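Local coordinates for galactose-1-phosphate uridylyltransferase (PDB 6K5Z), which probably transfers uridylyl groups between UDP-glucose and hexose 1-phosphates such as galactose 1-phosphate, and binds zinc and iron, at residues P84-D89 against S135-H140; A120-F125 against S141-L146; F196-P201 against F292-T297. All blocks are in the same frame, centred on the assembly; numbering follows the deposited sequence.

Contact 1. Residues P84-D89 against S135-H140; sequences PQHDVD and SLTHPH. With ZN (zinc ion), chain G; PO4 (phosphate ion), chain J.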
loop_
_atom_site.group_PDB
_atom_site.type_symbol
_atom_site.label_atom_id
_atom_site.label_comp_id
_atom_site.label_asym_id
_atom_site.label_seq_id
_atom_site.Cartn_x
_atom_site.Cartn_y
_atom_site.Cartn_z
ATOM N N PRO B 84 -14.709 -1.641 27.557
ATOM C CA PRO B 84 -13.756 -1.575 28.670
ATOM C C PRO B 84 -12.920 -2.856 28.861
ATOM O O PRO B 84 -11.947 -2.815 29.584
ATOM C CB PRO B 84 -14.664 -1.317 29.886
ATOM C CG PRO B 84 -15.988 -1.941 29.510
ATOM C CD PRO B 84 -16.104 -1.604 28.044
ATOM N N GLN B 85 -13.284 -3.958 28.215
ATOM C CA GLN B 85 -12.535 -5.232 28.349
ATOM C C GLN B 85 -11.243 -5.258 27.566
ATOM O O GLN B 85 -11.228 -4.853 26.401
ATOM C CB GLN B 85 -13.341 -6.396 27.805
ATOM C CG GLN B 85 -14.750 -6.499 28.307
ATOM C CD GLN B 85 -15.239 -7.896 28.128
ATOM O OE1 GLN B 85 -15.773 -8.250 27.074
ATOM N NE2 GLN B 85 -15.015 -8.715 29.130
ATOM N N HIS B 86 -10.190 -5.790 28.169
ATOM C CA HIS B 86 -8.871 -5.801 27.552
ATOM C C HIS B 86 -8.627 -7.053 26.710
ATOM O O HIS B 86 -8.054 -6.928 25.645
ATOM C CB HIS B 86 -7.779 -5.557 28.628
ATOM C CG HIS B 86 -6.378 -5.506 28.092
ATOM N ND1 HIS B 86 -5.732 -4.330 27.781
ATOM C CD2 HIS B 86 -5.502 -6.502 27.817
ATOM C CE1 HIS B 86 -4.514 -4.605 27.345
ATOM N NE2 HIS B 86 -4.352 -5.915 27.350
ATOM N N ASP B 87 -9.086 -8.226 27.149
ATOM C CA ASP B 87 -8.704 -9.510 26.534
ATOM C C ASP B 87 -9.653 -10.037 25.456
ATOM O O ASP B 87 -9.584 -11.217 25.093
ATOM C CB ASP B 87 -8.481 -10.627 27.599
ATOM C CG ASP B 87 -7.706 -11.901 27.032
ATOM O OD1 ASP B 87 -7.044 -11.816 25.966
ATOM O OD2 ASP B 87 -7.752 -13.002 27.640
ATOM N N VAL B 88 -10.517 -9.203 24.913
ATOM C CA VAL B 88 -11.307 -9.620 23.765
ATOM C C VAL B 88 -10.417 -9.517 22.556
ATOM O O VAL B 88 -9.765 -8.495 22.378
ATOM C CB VAL B 88 -12.544 -8.727 23.600
ATOM C CG1 VAL B 88 -13.261 -9.044 22.300
ATOM C CG2 VAL B 88 -13.480 -8.910 24.812
ATOM N N ASP B 89 -10.410 -10.542 21.713
ATOM C CA ASP B 89 -9.657 -10.530 20.456
ATOM C C ASP B 89 -10.118 -9.499 19.397
ATOM O O ASP B 89 -9.285 -8.847 18.780
ATOM C CB ASP B 89 -9.680 -11.919 19.817
ATOM C CG ASP B 89 -8.940 -11.968 18.443
ATOM O OD1 ASP B 89 -7.710 -11.835 18.474
ATOM O OD2 ASP B 89 -9.571 -12.178 17.356
ATOM N N SER B 135 0.217 -3.511 18.102
ATOM C CA SER B 135 0.826 -3.832 19.382
ATOM C C SER B 135 -0.140 -3.574 20.552
ATOM O O SER B 135 -0.053 -4.261 21.565
ATOM C CB SER B 135 2.099 -3.006 19.553
ATOM O OG SER B 135 1.798 -1.595 19.475
ATOM N N LEU B 136 -1.052 -2.602 20.421
ATOM C CA LEU B 136 -2.082 -2.347 21.444
ATOM C C LEU B 136 -3.314 -3.256 21.264
ATOM O O LEU B 136 -4.183 -3.039 20.415
ATOM C CB LEU B 136 -2.471 -0.881 21.452
ATOM C CG LEU B 136 -1.337 0.109 21.812
ATOM C CD1 LEU B 136 -1.863 1.539 21.836
ATOM C CD2 LEU B 136 -0.618 -0.170 23.142
ATOM N N THR B 137 -3.386 -4.262 22.110
ATOM C CA THR B 137 -4.263 -5.414 21.937
ATOM C C THR B 137 -5.719 -5.110 22.319
ATOM O O THR B 137 -6.666 -5.674 21.769
ATOM C CB THR B 137 -3.645 -6.578 22.742
ATOM O OG1 THR B 137 -4.110 -7.819 22.255
ATOM C CG2 THR B 137 -3.914 -6.464 24.262
ATOM N N HIS B 138 -5.913 -4.195 23.252
ATOM C CA HIS B 138 -7.265 -3.738 23.597
ATOM C C HIS B 138 -8.077 -3.289 22.348
ATOM O O HIS B 138 -7.661 -2.390 21.632
ATOM C CB HIS B 138 -7.167 -2.560 24.576
ATOM C CG HIS B 138 -8.445 -2.265 25.276
ATOM N ND1 HIS B 138 -8.612 -2.453 26.627
ATOM C CD2 HIS B 138 -9.634 -1.834 24.813
ATOM C CE1 HIS B 138 -9.841 -2.144 26.973
ATOM N NE2 HIS B 138 -10.479 -1.748 25.892
ATOM N N PRO B 139 -9.252 -3.887 22.103
ATOM C CA PRO B 139 -9.976 -3.498 20.913
ATOM C C PRO B 139 -10.206 -2.007 20.776
ATOM O O PRO B 139 -10.735 -1.318 21.687
ATOM C CB PRO B 139 -11.286 -4.238 21.054
ATOM C CG PRO B 139 -10.879 -5.488 21.738
ATOM C CD PRO B 139 -9.978 -4.954 22.814
ATOM N N HIS B 140 -9.785 -1.495 19.629
ATOM C CA HIS B 140 -9.975 -0.120 19.367
ATOM C C HIS B 140 -9.957 0.137 17.892
ATOM O O HIS B 140 -9.468 -0.676 17.129
ATOM C CB HIS B 140 -8.890 0.673 20.074
ATOM C CG HIS B 140 -7.534 0.416 19.516
ATOM N ND1 HIS B 140 -6.946 -0.824 19.548
ATOM C CD2 HIS B 140 -6.690 1.224 18.836
ATOM C CE1 HIS B 140 -5.782 -0.759 18.921
ATOM N NE2 HIS B 140 -5.614 0.468 18.470
HETATM ZN ZN ZN G . -6.865 -2.312 27.990
HETATM P P PO4 J . -1.809 0.186 17.247
HETATM O O1 PO4 J . -1.345 -1.085 17.945
HETATM O O2 PO4 J . -0.852 1.318 17.649
HETATM O O3 PO4 J . -3.197 0.535 17.697
HETATM O O4 PO4 J . -1.902 -0.003 15.734
#

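Contact 2. Residues A120-F125 against S141-L146; sequences AYFLFF and SQIYIL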
loop_
_atom_site.group_PDB
_atom_site.type_symbol
_atom_site.label_atom_id
_atom_site.label_comp_id
_atom_site.label_asym_id
_atom_site.label_seq_id
_atom_site.Cartn_x
_atom_site.Cartn_y
_atom_site.Cartn_z
ATOM N N ALA B 120 -12.364 18.991 6.541
ATOM C CA ALA B 120 -12.789 18.498 5.216
ATOM C C ALA B 120 -13.258 17.049 5.252
ATOM O O ALA B 120 -14.102 16.661 4.413
ATOM C CB ALA B 120 -11.671 18.643 4.180
ATOM N N TYR B 121 -12.727 16.230 6.188
ATOM C CA TYR B 121 -12.986 14.781 6.097
ATOM C C TYR B 121 -12.944 14.101 7.430
ATOM O O TYR B 121 -12.087 14.424 8.282
ATOM C CB TYR B 121 -11.983 14.093 5.106
ATOM C CG TYR B 121 -12.501 12.767 4.600
ATOM C CD1 TYR B 121 -13.361 12.721 3.531
ATOM C CD2 TYR B 121 -12.160 11.547 5.233
ATOM C CE1 TYR B 121 -13.883 11.528 3.086
ATOM C CE2 TYR B 121 -12.687 10.335 4.781
ATOM C CZ TYR B 121 -13.549 10.342 3.712
ATOM O OH TYR B 121 -14.083 9.171 3.197
ATOM N N PHE B 122 -13.849 13.134 7.594
ATOM C CA PHE B 122 -13.907 12.264 8.776
ATOM C C PHE B 122 -13.497 10.858 8.361
ATOM O O PHE B 122 -14.252 10.167 7.674
ATOM C CB PHE B 122 -15.364 12.234 9.294
ATOM C CG PHE B 122 -15.566 11.505 10.607
ATOM C CD1 PHE B 122 -15.398 12.183 11.811
ATOM C CD2 PHE B 122 -15.984 10.205 10.630
ATOM C CE1 PHE B 122 -15.599 11.557 13.024
ATOM C CE2 PHE B 122 -16.217 9.551 11.839
ATOM C CZ PHE B 122 -16.020 10.228 13.042
ATOM N N LEU B 123 -12.317 10.417 8.799
ATOM C CA LEU B 123 -11.804 9.079 8.372
ATOM C C LEU B 123 -11.844 8.135 9.557
ATOM O O LEU B 123 -11.118 8.322 10.548
ATOM C CB LEU B 123 -10.389 9.153 7.792
ATOM C CG LEU B 123 -9.766 7.824 7.375
ATOM C CD1 LEU B 123 -10.375 7.306 6.094
ATOM C CD2 LEU B 123 -8.248 7.959 7.243
ATOM N N PHE B 124 -12.705 7.139 9.427
ATOM C CA PHE B 124 -12.796 6.041 10.351
ATOM C C PHE B 124 -12.153 4.764 9.787
ATOM O O PHE B 124 -12.533 4.279 8.691
ATOM C CB PHE B 124 -14.254 5.731 10.669
ATOM C CG PHE B 124 -14.452 4.551 11.611
ATOM C CD1 PHE B 124 -14.127 4.653 12.964
ATOM C CD2 PHE B 124 -14.998 3.346 11.145
ATOM C CE1 PHE B 124 -14.348 3.576 13.835
ATOM C CE2 PHE B 124 -15.208 2.270 12.000
ATOM C CZ PHE B 124 -14.883 2.381 13.349
ATOM N N PHE B 125 -11.212 4.201 10.560
ATOM C CA PHE B 125 -10.651 2.906 10.228
ATOM C C PHE B 125 -10.247 2.116 11.437
ATOM O O PHE B 125 -10.191 2.638 12.568
ATOM C CB PHE B 125 -9.482 3.080 9.316
ATOM C CG PHE B 125 -8.334 3.816 9.932
ATOM C CD1 PHE B 125 -8.272 5.206 9.868
ATOM C CD2 PHE B 125 -7.298 3.130 10.518
ATOM C CE1 PHE B 125 -7.187 5.893 10.390
ATOM C CE2 PHE B 125 -6.221 3.797 11.059
ATOM C CZ PHE B 125 -6.158 5.181 11.005
ATOM N N SER B 141 -10.506 1.293 17.527
ATOM C CA SER B 141 -10.586 1.775 16.172
ATOM C C SER B 141 -10.034 3.206 16.172
ATOM O O SER B 141 -9.693 3.749 17.250
ATOM C CB SER B 141 -12.054 1.749 15.726
ATOM O OG SER B 141 -12.418 0.465 15.291
ATOM N N GLN B 142 -9.945 3.808 14.983
ATOM C CA GLN B 142 -9.390 5.171 14.846
ATOM C C GLN B 142 -10.221 6.046 13.949
ATOM O O GLN B 142 -10.893 5.584 13.019
ATOM C CB GLN B 142 -7.964 5.147 14.314
ATOM C CG GLN B 142 -6.951 4.494 15.257
ATOM C CD GLN B 142 -5.502 4.697 14.790
ATOM O OE1 GLN B 142 -5.026 5.820 14.657
ATOM N NE2 GLN B 142 -4.815 3.614 14.522
ATOM N N ILE B 143 -10.194 7.325 14.297
ATOM C CA ILE B 143 -10.807 8.396 13.547
ATOM C C ILE B 143 -9.685 9.371 13.290
ATOM O O ILE B 143 -8.977 9.728 14.223
ATOM C CB ILE B 143 -11.919 9.085 14.390
ATOM C CG1 ILE B 143 -13.114 8.140 14.517
ATOM C CG2 ILE B 143 -12.378 10.414 13.769
ATOM C CD1 ILE B 143 -14.058 8.486 15.656
ATOM N N TYR B 144 -9.509 9.782 12.036
ATOM C CA TYR B 144 -8.768 11.024 11.722
ATOM C C TYR B 144 -9.789 12.030 11.169
ATOM O O TYR B 144 -10.494 11.731 10.215
ATOM C CB TYR B 144 -7.664 10.863 10.639
ATOM C CG TYR B 144 -6.449 10.016 10.929
ATOM C CD1 TYR B 144 -5.982 9.840 12.220
ATOM C CD2 TYR B 144 -5.721 9.421 9.877
ATOM C CE1 TYR B 144 -4.856 9.086 12.471
ATOM C CE2 TYR B 144 -4.587 8.643 10.128
ATOM C CZ TYR B 144 -4.171 8.474 11.432
ATOM O OH TYR B 144 -3.074 7.746 11.780
ATOM N N ILE B 145 -9.822 13.215 11.763
ATOM C CA ILE B 145 -10.606 14.351 11.261
ATOM C C ILE B 145 -9.608 15.254 10.520
ATOM O O ILE B 145 -8.699 15.818 11.144
ATOM C CB ILE B 145 -11.305 15.060 12.444
ATOM C CG1 ILE B 145 -12.434 14.185 12.977
ATOM C CG2 ILE B 145 -11.851 16.440 12.065
ATOM C CD1 ILE B 145 -12.779 14.501 14.420
ATOM N N LEU B 146 -9.799 15.371 9.204
ATOM C CA LEU B 146 -8.754 15.791 8.270
ATOM C C LEU B 146 -9.062 17.088 7.500
ATOM O O LEU B 146 -10.211 17.266 7.040
ATOM C CB LEU B 146 -8.501 14.684 7.243
ATOM C CG LEU B 146 -7.904 13.384 7.788
ATOM C CD1 LEU B 146 -7.995 12.314 6.724
ATOM C CD2 LEU B 146 -6.455 13.563 8.248
#

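Contact 3. Residues F196-P201 against F292-T297; sequences FYAKWP and FTLDTT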
loop_
_atom_site.group_PDB
_atom_site.type_symbol
_atom_site.label_atom_id
_atom_site.label_comp_id
_atom_site.label_asym_id
_atom_site.label_seq_id
_atom_site.Cartn_x
_atom_site.Cartn_y
_atom_site.Cartn_z
ATOM N N PHE B 196 -15.890 -7.711 -7.372
ATOM C CA PHE B 196 -15.264 -8.246 -8.602
ATOM C C PHE B 196 -13.788 -7.775 -8.699
ATOM O O PHE B 196 -12.860 -8.530 -9.037
ATOM C CB PHE B 196 -16.061 -7.793 -9.844
ATOM C CG PHE B 196 -15.485 -8.286 -11.141
ATOM C CD1 PHE B 196 -15.675 -9.600 -11.541
ATOM C CD2 PHE B 196 -14.718 -7.438 -11.947
ATOM C CE1 PHE B 196 -15.139 -10.060 -12.740
ATOM C CE2 PHE B 196 -14.175 -7.885 -13.138
ATOM C CZ PHE B 196 -14.389 -9.198 -13.536
ATOM N N TYR B 197 -13.615 -6.524 -8.320
ATOM C CA TYR B 197 -12.331 -5.808 -8.340
ATOM C C TYR B 197 -11.505 -5.988 -7.014
ATOM O O TYR B 197 -10.643 -5.171 -6.713
ATOM C CB TYR B 197 -12.585 -4.313 -8.663
ATOM C CG TYR B 197 -13.701 -3.656 -7.861
ATOM C CD1 TYR B 197 -15.042 -3.762 -8.255
ATOM C CD2 TYR B 197 -13.419 -2.908 -6.732
ATOM C CE1 TYR B 197 -16.064 -3.177 -7.509
ATOM C CE2 TYR B 197 -14.428 -2.301 -5.990
ATOM C CZ TYR B 197 -15.756 -2.439 -6.382
ATOM O OH TYR B 197 -16.752 -1.842 -5.629
ATOM N N ALA B 198 -11.778 -7.047 -6.238
ATOM C CA ALA B 198 -11.006 -7.370 -5.024
ATOM C C ALA B 198 -9.484 -7.443 -5.295
ATOM O O ALA B 198 -9.063 -7.931 -6.346
ATOM C CB ALA B 198 -11.495 -8.684 -4.409
ATOM N N LYS B 199 -8.706 -6.939 -4.331
ATOM C CA LYS B 199 -7.238 -6.797 -4.412
ATOM C C LYS B 199 -6.496 -7.576 -3.359
ATOM O O LYS B 199 -5.346 -7.943 -3.577
ATOM C CB LYS B 199 -6.832 -5.353 -4.178
ATOM C CG LYS B 199 -7.154 -4.474 -5.315
ATOM C CD LYS B 199 -7.130 -3.010 -4.913
ATOM C CE LYS B 199 -8.141 -2.226 -5.744
ATOM N NZ LYS B 199 -9.540 -2.706 -5.537
ATOM N N TRP B 200 -7.127 -7.758 -2.198
ATOM C CA TRP B 200 -6.519 -8.387 -1.033
ATOM C C TRP B 200 -7.069 -9.801 -0.883
ATOM O O TRP B 200 -8.161 -10.079 -1.337
ATOM C CB TRP B 200 -6.780 -7.501 0.201
ATOM C CG TRP B 200 -6.291 -6.150 -0.055
ATOM C CD1 TRP B 200 -7.030 -5.047 -0.360
ATOM C CD2 TRP B 200 -4.920 -5.754 -0.144
ATOM N NE1 TRP B 200 -6.206 -3.969 -0.576
ATOM C CE2 TRP B 200 -4.905 -4.378 -0.478
ATOM C CE3 TRP B 200 -3.704 -6.416 0.075
ATOM C CZ2 TRP B 200 -3.711 -3.644 -0.611
ATOM C CZ3 TRP B 200 -2.502 -5.684 -0.080
ATOM C CH2 TRP B 200 -2.524 -4.317 -0.427
ATOM N N PRO B 201 -6.321 -10.694 -0.230
ATOM C CA PRO B 201 -6.663 -12.107 -0.218
ATOM C C PRO B 201 -8.123 -12.469 0.205
ATOM O O PRO B 201 -8.763 -13.296 -0.473
ATOM C CB PRO B 201 -5.659 -12.705 0.766
ATOM C CG PRO B 201 -4.579 -11.710 0.906
ATOM C CD PRO B 201 -5.161 -10.383 0.614
ATOM N N PHE B 292 -1.877 -5.393 -8.089
ATOM C CA PHE B 292 -2.304 -6.420 -7.135
ATOM C C PHE B 292 -2.385 -7.740 -7.847
ATOM O O PHE B 292 -2.547 -7.771 -9.052
ATOM C CB PHE B 292 -3.607 -5.980 -6.476
ATOM C CG PHE B 292 -3.466 -4.632 -5.806
ATOM C CD1 PHE B 292 -2.934 -4.524 -4.514
ATOM C CD2 PHE B 292 -3.731 -3.469 -6.503
ATOM C CE1 PHE B 292 -2.753 -3.269 -3.927
ATOM C CE2 PHE B 292 -3.521 -2.210 -5.935
ATOM C CZ PHE B 292 -3.033 -2.112 -4.636
ATOM N N THR B 293 -2.198 -8.822 -7.111
ATOM C CA THR B 293 -2.335 -10.160 -7.659
ATOM C C THR B 293 -3.183 -11.002 -6.730
ATOM O O THR B 293 -3.145 -10.820 -5.511
ATOM C CB THR B 293 -0.979 -10.882 -7.835
ATOM O OG1 THR B 293 -0.445 -11.216 -6.551
ATOM C CG2 THR B 293 0.011 -9.992 -8.576
ATOM N N LEU B 294 -3.918 -11.943 -7.312
ATOM C CA LEU B 294 -4.707 -12.860 -6.549
ATOM C C LEU B 294 -4.479 -14.256 -7.088
ATOM O O LEU B 294 -4.638 -14.483 -8.274
ATOM C CB LEU B 294 -6.178 -12.461 -6.610
ATOM C CG LEU B 294 -6.619 -11.194 -5.863
ATOM C CD1 LEU B 294 -8.105 -10.953 -6.105
ATOM C CD2 LEU B 294 -6.352 -11.257 -4.346
ATOM N N ASP B 295 -4.106 -15.169 -6.190
ATOM C CA ASP B 295 -3.882 -16.596 -6.468
ATOM C C ASP B 295 -5.159 -17.449 -6.509
ATOM O O ASP B 295 -5.057 -18.667 -6.682
ATOM C CB ASP B 295 -2.921 -17.187 -5.405
ATOM C CG ASP B 295 -3.461 -17.056 -3.971
ATOM O OD1 ASP B 295 -4.654 -17.332 -3.744
ATOM O OD2 ASP B 295 -2.694 -16.665 -3.066
ATOM N N THR B 296 -6.322 -16.797 -6.326
ATOM C CA THR B 296 -7.639 -17.408 -6.162
ATOM C C THR B 296 -8.711 -16.399 -6.639
ATOM O O THR B 296 -8.652 -15.220 -6.332
ATOM C CB THR B 296 -7.916 -17.761 -4.667
ATOM O OG1 THR B 296 -6.960 -18.723 -4.192
ATOM C CG2 THR B 296 -9.320 -18.345 -4.456
ATOM N N THR B 297 -9.719 -16.884 -7.350
ATOM C CA THR B 297 -10.778 -16.034 -7.885
ATOM C C THR B 297 -11.552 -15.415 -6.692
ATOM O O THR B 297 -11.686 -16.047 -5.647
ATOM C CB THR B 297 -11.757 -16.829 -8.832
ATOM O OG1 THR B 297 -12.703 -17.595 -8.064
ATOM C CG2 THR B 297 -11.002 -17.797 -9.853
#

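Contact 1. Residues P84-D89 against S135-H140
A Cys2His2 zinc site joins the loop 84-89 to the loop 135-140, with one histidine ligand from each loop, His86 and His138. Both imidazoles turn ND1 to the metal: His86 ND1 lies 2.3 Å from the zinc ion. His138 ND1 lies 2.2 Å from the zinc ion, and Cys30 and Cys33 complete the coordination. Each histidine carries CG anti to its own backbone N (chi1 -178° in His86, -164° in His138), a torsion that swings the two rings from separate loops onto one ion. The ring planes stand 72° apart with centroids 5.5 Å from each other, and the shared zinc ion links the two side chains. Around this pair the packing is close: Thr137 CG2 lies 3.2 Å from His86 NE2, the two side chains crossing at about a right angle, and the carbonyl oxygen of Gln85 sits over one face of the His138 ring, 3.1 Å from CE1. The far nitrogen of that ring, NE2, bonds to the Thr83 carbonyl, which would fix the rotation of the imidazole. Farther along, Val88 O approaches Pro139 CG at 3.3 Å. His140, the predicted nucleotidylated histidine, makes no contact with 84-89: ND1 bonds to His138 O at 2.7 Å, and NE2 hydrogen-bonds to O3 of a phosphate ion, probably from the crystallisation liquor, in the plane of the ring at its edge. The backbone N of Leu136 bonds to O1 of the same ion. A zinc ligand two residues before the predicted nucleophile, in a His-Pro-His sequence, is typical of the galactose-1-phosphate uridylyltransferase active site.

Contact 2. Residues A120-F125 against S141-L146
The Phe125 ring has Gln142 CB over one face, 4.0 Å from the ring centroid, and turns its edge to the face of Tyr144 in an edge-to-face pair with planes at 73°. This is the antiparallel hairpin of strands 121-128 and 140-146, within the half-barrel sheet; the short segments run at 165°. Phe125 reaches across because its CG is wedged between backbone N and carbonyl carbon (chi1 64°). On the sheet face of Phe122 and Phe124, Ile143 CG2 lies over the Phe122 ring, 3.5 Å from CE1, while Ile143 CG1 meets the edge of Phe124 near its plane. Phe124 CE1 also presses on Ser141 CB at 3.5 Å, and helix 96-116 covers this side through Val106. With an alanine at Phe124, Ser141 CB would probably lose its aromatic neighbour, Ile143 CG1 would keep only Phe122 of the two rings it touches, and a gap would be likely to open beneath Val106. Tyr144, a UDP-binding residue, lies alongside Leu123, and both pack on the second subunit. Three hydrogen-bonded pairs fix the register, and at the start a classic beta bulge sets Ala120 and Tyr121 both opposite Leu146, whose N bonds to Tyr121 O at 2.6 Å.

Contact 3. Residues F196-P201 against F292-T297
Lys199 and Phe292 both hold CG anti to the carbonyl carbon (chi1 -73° and -56°), which lays the lysine methylenes across the phenylalanine ring. Lys199 CD stands over one face of the Phe292 ring, 3.9 Å from the centroid in a CH-pi contact, and Lys199 CG comes within 3.7 Å of Phe292 CG. Bends at chi3 and chi4 then carry the ammonium group back to its own loop, where NZ bonds to Tyr197 O at 2.9 Å; its charge is met by Asp6 of the second subunit in a salt bridge. Phe292 in turn directs its edge at the face of Trp200 in an offset edge-to-face pair, the planes 68° apart, with CE1 3.5 Å from Trp200 CZ2. Leu294 sets its two methyls against the loop backbone: CD1 approaches Ala198 O at 3.2 Å and CD2 lies 3.5 Å from Lys199 O. No hydrogen bond crosses between the segments; the contact consists of side chains packed on side chains and on the loop backbone. Glu203 OE1 accepts from the backbone N of both Lys199 and Trp200. Residues 292-294 pair in parallel with a strand of the second subunit, making the contact typical of a dimer interface whose beta ladder continues from one chain into the next.

Contacts 1 and 2 share strand 140-146: His140 closes one segment and Ser141 opens the other, so the predicted nucleophile and the UDP-binding Tyr144 lie on one strand, although the contact centres are about 20 Å apart. The Gln142 side chain of contact 2 is about 5 Å from the phosphate ion held in contact 1, consistent with one nucleotide pocket spanning both. Contact 3 belongs to the C-terminal half of the protein, its centre about 30 Å from that of contact 1 and about 27 Å from that of contact 2, and its Lys199 side chain is about 8 Å from the iron ion. Contacts 2 and 3 do not touch, with nearest atoms about 13 Å apart, yet both pack against the second subunit.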